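Local coordinates for protein afamin (Homo sapiens, PDB 6FAK) that carries hydrophobic molecules in body fluids, binding vitamin E and keeping lipidated Wnt proteins soluble and active, at residues A31-E36 and N71-K76; E75-M80 and L102-N107. All coordinates share one frame; numbering follows the deposited sequence.

Overall arrangement
Both contacts lie in the first albumin domain, their centres about 5 Å apart, and both use helix 69-78. Interaction 1 sets it against the end of helix 22-33 (31-36 with 71-76), interaction 2 against helix 97-106 (75-80 with 102-107). The three touching residues of interaction 1 are all buried, yet a water and an amide enter the contact with a tyrosine. Interaction 2, also buried although Cys78 is partly exposed and itself disulfide-bonded to Cys93, has no polar link across it: an isoleucine touches a phenylalanine whose edge meets the sulfur. The two contacts touch: Tyr33 O probably accepts a hydrogen bond from Asn107 ND2, Tyr33 CD1 packs against Phe104 O and Gln74 NE2 against Phe104 CB.

Interaction 1: residues A31-E36 and N71-K76; sequences AQYVQE and NVLQEK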
loop_
_atom_site.group_PDB
_atom_site.type_symbol
_atom_site.label_atom_id
_atom_site.label_comp_id
_atom_site.label_asym_id
_atom_site.label_seq_id
_atom_site.Cartn_x
_atom_site.Cartn_y
_atom_site.Cartn_z
ATOM N N ALA A 31 9.306 -1.053 -17.157
ATOM C CA ALA A 31 7.831 -1.022 -17.137
ATOM C C ALA A 31 7.287 -0.113 -16.072
ATOM O O ALA A 31 6.264 0.552 -16.287
ATOM C CB ALA A 31 7.263 -2.437 -16.994
ATOM N N GLN A 32 7.957 -0.058 -14.910
ATOM C CA GLN A 32 7.508 0.851 -13.834
ATOM C C GLN A 32 7.817 2.326 -14.141
ATOM O O GLN A 32 6.985 3.177 -13.877
ATOM C CB GLN A 32 8.126 0.471 -12.475
ATOM C CG GLN A 32 7.690 -0.892 -11.978
ATOM C CD GLN A 32 8.159 -1.176 -10.567
ATOM O OE1 GLN A 32 9.343 -0.954 -10.247
ATOM N NE2 GLN A 32 7.247 -1.726 -9.733
ATOM N N TYR A 33 9.029 2.613 -14.632
ATOM C CA TYR A 33 9.404 3.958 -14.982
ATOM C C TYR A 33 8.662 4.534 -16.193
ATOM O O TYR A 33 8.348 5.729 -16.231
ATOM C CB TYR A 33 10.926 4.049 -15.170
ATOM C CG TYR A 33 11.687 4.166 -13.840
ATOM C CD1 TYR A 33 11.388 5.176 -12.917
ATOM C CD2 TYR A 33 12.723 3.322 -13.541
ATOM C CE1 TYR A 33 12.100 5.305 -11.733
ATOM C CE2 TYR A 33 13.439 3.432 -12.347
ATOM C CZ TYR A 33 13.122 4.420 -11.468
ATOM O OH TYR A 33 13.844 4.537 -10.299
ATOM N N VAL A 34 8.407 3.693 -17.190
ATOM C CA VAL A 34 7.854 4.133 -18.490
ATOM C C VAL A 34 6.696 3.191 -18.780
ATOM O O VAL A 34 6.817 2.166 -19.493
ATOM C CB VAL A 34 8.909 4.129 -19.632
ATOM C CG1 VAL A 34 8.333 4.819 -20.862
ATOM C CG2 VAL A 34 10.199 4.843 -19.230
ATOM N N GLN A 35 5.594 3.493 -18.128
ATOM C CA GLN A 35 4.465 2.589 -18.089
ATOM C C GLN A 35 3.734 2.504 -19.440
ATOM O O GLN A 35 2.937 1.603 -19.630
ATOM C CB GLN A 35 3.482 3.042 -16.989
ATOM C CG GLN A 35 4.034 2.853 -15.581
ATOM C CD GLN A 35 3.323 3.720 -14.625
ATOM O OE1 GLN A 35 3.705 4.859 -14.474
ATOM N NE2 GLN A 35 2.235 3.216 -14.020
ATOM N N GLU A 36 3.993 3.466 -20.322
ATOM C CA GLU A 36 3.467 3.474 -21.711
ATOM C C GLU A 36 4.310 2.654 -22.673
ATOM O O GLU A 36 3.848 2.367 -23.794
ATOM C CB GLU A 36 3.372 4.914 -22.283
ATOM C CG GLU A 36 2.650 5.905 -21.392
ATOM C CD GLU A 36 3.533 6.512 -20.232
ATOM O OE1 GLU A 36 4.723 6.083 -20.037
ATOM O OE2 GLU A 36 3.016 7.428 -19.508
ATOM N N ASN A 71 21.438 4.814 -12.536
ATOM C CA ASN A 71 22.105 5.706 -13.487
ATOM C C ASN A 71 22.461 4.975 -14.777
ATOM O O ASN A 71 22.301 5.551 -15.863
ATOM C CB ASN A 71 23.313 6.454 -12.867
ATOM C CG ASN A 71 22.884 7.610 -11.944
ATOM O OD1 ASN A 71 21.768 8.152 -12.076
ATOM N ND2 ASN A 71 23.778 8.007 -11.008
ATOM N N VAL A 72 22.822 3.701 -14.680
ATOM C CA VAL A 72 23.091 2.883 -15.878
ATOM C C VAL A 72 21.823 2.611 -16.679
ATOM O O VAL A 72 21.782 2.871 -17.866
ATOM C CB VAL A 72 23.792 1.532 -15.537
ATOM C CG1 VAL A 72 23.996 0.697 -16.800
ATOM C CG2 VAL A 72 25.162 1.795 -14.868
ATOM N N LEU A 73 20.788 2.101 -16.008
ATOM C CA LEU A 73 19.489 1.791 -16.638
ATOM C C LEU A 73 18.871 2.992 -17.301
ATOM O O LEU A 73 18.395 2.909 -18.438
ATOM C CB LEU A 73 18.525 1.294 -15.577
ATOM C CG LEU A 73 17.121 0.904 -16.090
ATOM C CD1 LEU A 73 17.118 -0.604 -16.352
ATOM C CD2 LEU A 73 16.079 1.347 -15.069
ATOM N N GLN A 74 18.873 4.124 -16.598
ATOM C CA GLN A 74 18.250 5.349 -17.099
ATOM C C GLN A 74 19.040 5.927 -18.276
ATOM O O GLN A 74 18.453 6.462 -19.223
ATOM C CB GLN A 74 18.038 6.366 -15.961
ATOM C CG GLN A 74 16.930 5.874 -15.014
ATOM C CD GLN A 74 16.735 6.673 -13.738
ATOM O OE1 GLN A 74 17.360 7.738 -13.540
ATOM N NE2 GLN A 74 15.759 6.216 -12.903
ATOM N N GLU A 75 20.373 5.789 -18.241
ATOM C CA GLU A 75 21.180 6.151 -19.406
ATOM C C GLU A 75 20.770 5.347 -20.635
ATOM O O GLU A 75 20.562 5.919 -21.715
ATOM C CB GLU A 75 22.669 5.946 -19.101
ATOM C CG GLU A 75 23.567 6.215 -20.284
ATOM C CD GLU A 75 23.724 7.702 -20.603
ATOM O OE1 GLU A 75 23.276 8.573 -19.789
ATOM O OE2 GLU A 75 24.341 7.993 -21.669
ATOM N N LYS A 76 20.616 4.021 -20.472
ATOM C CA LYS A 76 20.245 3.166 -21.603
ATOM C C LYS A 76 18.846 3.430 -22.132
ATOM O O LYS A 76 18.601 3.322 -23.319
ATOM C CB LYS A 76 20.340 1.687 -21.233
ATOM C CG LYS A 76 21.732 1.185 -20.844
ATOM C CD LYS A 76 22.802 1.584 -21.853
ATOM C CE LYS A 76 24.173 0.959 -21.561
ATOM N NZ LYS A 76 25.123 1.306 -22.664
HETATM O O HOH W 1 15.138 7.196 -10.178
#
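The phenol ring of Tyr33 carries this contact, with the amide end of Gln74 over one of its faces and a methyl of Leu73 coming in obliquely. Gln74 NE2 stands 3.5 Å above the ring plane, displaced toward the hydroxyl end; its nearest ring atom is Tyr33 CZ, at 3.5 Å. The amide plane is turned 85° to the ring, so the group meets the phenol upright rather than as a flat stack. Gln74 gets there through an extended chain, chi2 172°, which carries its end nearer to Tyr33 than its CB direction alone would suggest. One water joins the two polar ends, donating to Tyr33 OH (3.0 Å) and accepting from Gln74 NE2 (3.0 Å). These are neighbouring helices of the all-helical albumin fold, within its first domain: Tyr33 is the last helical residue of 22-33, before Val34 leaves helical geometry, and Gln74 lies in the middle of helix 69-78. Leu73 CD2 reaches Tyr33 CD2 at 4.2 Å, a loose apolar touch near the CB end of the ring, far from the hydroxyl. Besides the water, Tyr33 OH is hydrogen-bonded to Glu250 O, in the second albumin domain, and to Asn70 ND2. Lys108 makes a cation-pi contact with the same ring, while Leu73 also packs on Leu45 of helix 39-58.

Interaction 2: residues E75-M80 and L102-N107; sequences EKICAM and LCFFYN. With NAG (2-acetamido-2-deoxy-beta-D-glucopyranose), chain B.
Ile77 and Cys78, consecutive residues near the end of helix 69-78, receive the far end of the Phe104 ring from helix 97-106. Glu75, two residues before Ile77, forms a salt bridge with Arg100 of helix 97-106. At Ile77 the CA-CB bond points toward the other helix, and the CG2 branch makes the touch, reaching Phe104 CZ obliquely at 4.3 Å. Cys78 follows with a closer contact. Its SG lies at the ring edge, 3.8 Å from both Phe104 CZ and Phe104 CE2, so it faces the bond between these two carbons. Chi1 of -78° swings SG to the backbone-N side, toward that rim. The sulfur is 5.0 Å from the ring centroid and 87° off the ring normal, an in-plane sulfur-aromatic contact in which it meets C-H groups rather than the pi face. The same sulfur is bonded to Cys93 SG, which should limit how far it can move from the ring edge. Cys103, just before Phe104, is bonded to Cys92, so Cys92 and Cys93, adjacent in sequence, tie the two helices through Cys103 and Cys78, the paired-disulfide pattern of the albumin family. Past Cys78, Ala79 N still bonds back to Glu75 O at 3.0 Å as the chain turns away from the contact. On the other segment, Tyr106 OH comes 3.6 Å from O7 of an N-acetylglucosamine of a glycan attached to the protein itself. Phe104 thus bridges helices 69-78 and 97-106, while its side chain also touches Cys92 of helix 90-93; Ile77 also touches Leu45 of helix 39-58 and Phe89 of the loop before helix 90-93.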
loop_
_atom_site.group_PDB
_atom_site.type_symbol
_atom_site.label_atom_id
_atom_site.label_comp_id
_atom_site.label_asym_id
_atom_site.label_seq_id
_atom_site.Cartn_x
_atom_site.Cartn_y
_atom_site.Cartn_z
ATOM N N GLU A 75 20.373 5.789 -18.241
ATOM C CA GLU A 75 21.180 6.151 -19.406
ATOM C C GLU A 75 20.770 5.347 -20.635
ATOM O O GLU A 75 20.562 5.919 -21.715
ATOM C CB GLU A 75 22.669 5.946 -19.101
ATOM C CG GLU A 75 23.567 6.215 -20.284
ATOM C CD GLU A 75 23.724 7.702 -20.603
ATOM O OE1 GLU A 75 23.276 8.573 -19.789
ATOM O OE2 GLU A 75 24.341 7.993 -21.669
ATOM N N LYS A 76 20.616 4.021 -20.472
ATOM C CA LYS A 76 20.245 3.166 -21.603
ATOM C C LYS A 76 18.846 3.430 -22.132
ATOM O O LYS A 76 18.601 3.322 -23.319
ATOM C CB LYS A 76 20.340 1.687 -21.233
ATOM C CG LYS A 76 21.732 1.185 -20.844
ATOM C CD LYS A 76 22.802 1.584 -21.853
ATOM C CE LYS A 76 24.173 0.959 -21.561
ATOM N NZ LYS A 76 25.123 1.306 -22.664
ATOM N N ILE A 77 17.901 3.694 -21.248
ATOM C CA ILE A 77 16.548 4.075 -21.670
ATOM C C ILE A 77 16.577 5.399 -22.458
ATOM O O ILE A 77 15.965 5.506 -23.523
ATOM C CB ILE A 77 15.614 4.218 -20.439
ATOM C CG1 ILE A 77 15.287 2.838 -19.877
ATOM C CG2 ILE A 77 14.327 4.965 -20.771
ATOM C CD1 ILE A 77 14.631 2.898 -18.516
ATOM N N CYS A 78 17.291 6.380 -21.934
ATOM C CA CYS A 78 17.382 7.725 -22.546
ATOM C C CYS A 78 18.126 7.704 -23.914
ATOM O O CYS A 78 17.888 8.555 -24.754
ATOM C CB CYS A 78 18.093 8.684 -21.606
ATOM S SG CYS A 78 17.034 9.276 -20.255
ATOM N N ALA A 79 18.987 6.694 -24.107
ATOM C CA ALA A 79 19.725 6.487 -25.356
ATOM C C ALA A 79 18.946 5.834 -26.513
ATOM O O ALA A 79 19.468 5.728 -27.618
ATOM C CB ALA A 79 21.009 5.692 -25.081
ATOM N N MET A 80 17.716 5.425 -26.277
ATOM C CA MET A 80 16.895 4.755 -27.290
ATOM C C MET A 80 16.194 5.760 -28.181
ATOM O O MET A 80 15.423 6.593 -27.706
ATOM C CB MET A 80 15.884 3.868 -26.614
ATOM C CG MET A 80 16.557 2.807 -25.747
ATOM S SD MET A 80 16.470 1.168 -26.456
ATOM C CE MET A 80 14.764 0.759 -26.061
ATOM N N LEU A 102 15.401 11.720 -9.973
ATOM C CA LEU A 102 14.261 12.328 -9.356
ATOM C C LEU A 102 13.130 12.510 -10.381
ATOM O O LEU A 102 11.993 12.135 -10.118
ATOM C CB LEU A 102 14.660 13.690 -8.704
ATOM C CG LEU A 102 13.559 14.459 -7.956
ATOM C CD1 LEU A 102 13.025 13.662 -6.789
ATOM C CD2 LEU A 102 14.080 15.803 -7.431
ATOM N N CYS A 103 13.483 13.036 -11.553
ATOM C CA CYS A 103 12.535 13.183 -12.631
ATOM C C CYS A 103 11.897 11.843 -13.002
ATOM O O CYS A 103 10.690 11.797 -13.186
ATOM C CB CYS A 103 13.228 13.817 -13.860
ATOM S SG CYS A 103 12.125 14.264 -15.184
ATOM N N PHE A 104 12.688 10.782 -13.095
ATOM C CA PHE A 104 12.185 9.433 -13.419
ATOM C C PHE A 104 11.174 8.910 -12.361
ATOM O O PHE A 104 10.126 8.341 -12.699
ATOM C CB PHE A 104 13.330 8.439 -13.644
ATOM C CG PHE A 104 13.707 8.290 -15.084
ATOM C CD1 PHE A 104 12.850 7.648 -15.973
ATOM C CD2 PHE A 104 14.863 8.851 -15.582
ATOM C CE1 PHE A 104 13.197 7.520 -17.322
ATOM C CE2 PHE A 104 15.220 8.725 -16.928
ATOM C CZ PHE A 104 14.397 8.050 -17.800
ATOM N N PHE A 105 11.514 9.143 -11.098
ATOM C CA PHE A 105 10.630 8.868 -9.997
ATOM C C PHE A 105 9.296 9.618 -10.082
ATOM O O PHE A 105 8.244 9.012 -9.874
ATOM C CB PHE A 105 11.341 9.142 -8.671
ATOM C CG PHE A 105 10.449 9.078 -7.489
ATOM C CD1 PHE A 105 10.065 7.863 -6.969
ATOM C CD2 PHE A 105 10.032 10.229 -6.842
ATOM C CE1 PHE A 105 9.233 7.805 -5.852
ATOM C CE2 PHE A 105 9.201 10.169 -5.732
ATOM C CZ PHE A 105 8.818 8.953 -5.247
ATOM N N TYR A 106 9.351 10.933 -10.346
ATOM C CA TYR A 106 8.161 11.720 -10.568
ATOM C C TYR A 106 7.347 11.330 -11.809
ATOM O O TYR A 106 6.168 11.670 -11.851
ATOM C CB TYR A 106 8.422 13.239 -10.574
ATOM C CG TYR A 106 8.824 13.806 -9.235
ATOM C CD1 TYR A 106 8.137 13.463 -8.088
ATOM C CD2 TYR A 106 9.873 14.717 -9.113
ATOM C CE1 TYR A 106 8.495 13.967 -6.859
ATOM C CE2 TYR A 106 10.236 15.240 -7.869
ATOM C CZ TYR A 106 9.546 14.840 -6.746
ATOM O OH TYR A 106 9.831 15.344 -5.491
ATOM N N ASN A 107 7.959 10.660 -12.776
ATOM C CA ASN A 107 7.295 10.196 -13.983
ATOM C C ASN A 107 6.316 9.038 -13.759
ATOM O O ASN A 107 5.450 8.791 -14.606
ATOM C CB ASN A 107 8.353 9.772 -15.014
ATOM C CG ASN A 107 7.789 9.673 -16.451
ATOM O OD1 ASN A 107 7.244 10.625 -16.922
ATOM N ND2 ASN A 107 7.959 8.523 -17.121
HETATM C C1 NAG B . 5.939 17.230 -1.506
HETATM C C2 NAG B . 7.016 17.872 -2.372
HETATM C C3 NAG B . 8.393 17.629 -1.767
HETATM C C4 NAG B . 8.413 18.107 -0.321
HETATM C C5 NAG B . 7.249 17.505 0.472
HETATM C C6 NAG B . 7.199 18.068 1.888
HETATM C C7 NAG B . 7.111 18.123 -4.820
HETATM C C8 NAG B . 7.371 19.589 -4.601
HETATM N N2 NAG B . 6.951 17.353 -3.731
HETATM O O3 NAG B . 9.394 18.326 -2.526
HETATM O O4 NAG B . 9.663 17.754 0.284
HETATM O O5 NAG B . 6.000 17.775 -0.184
HETATM O O6 NAG B . 6.962 19.480 1.843
HETATM O O7 NAG B . 7.047 17.653 -5.944
#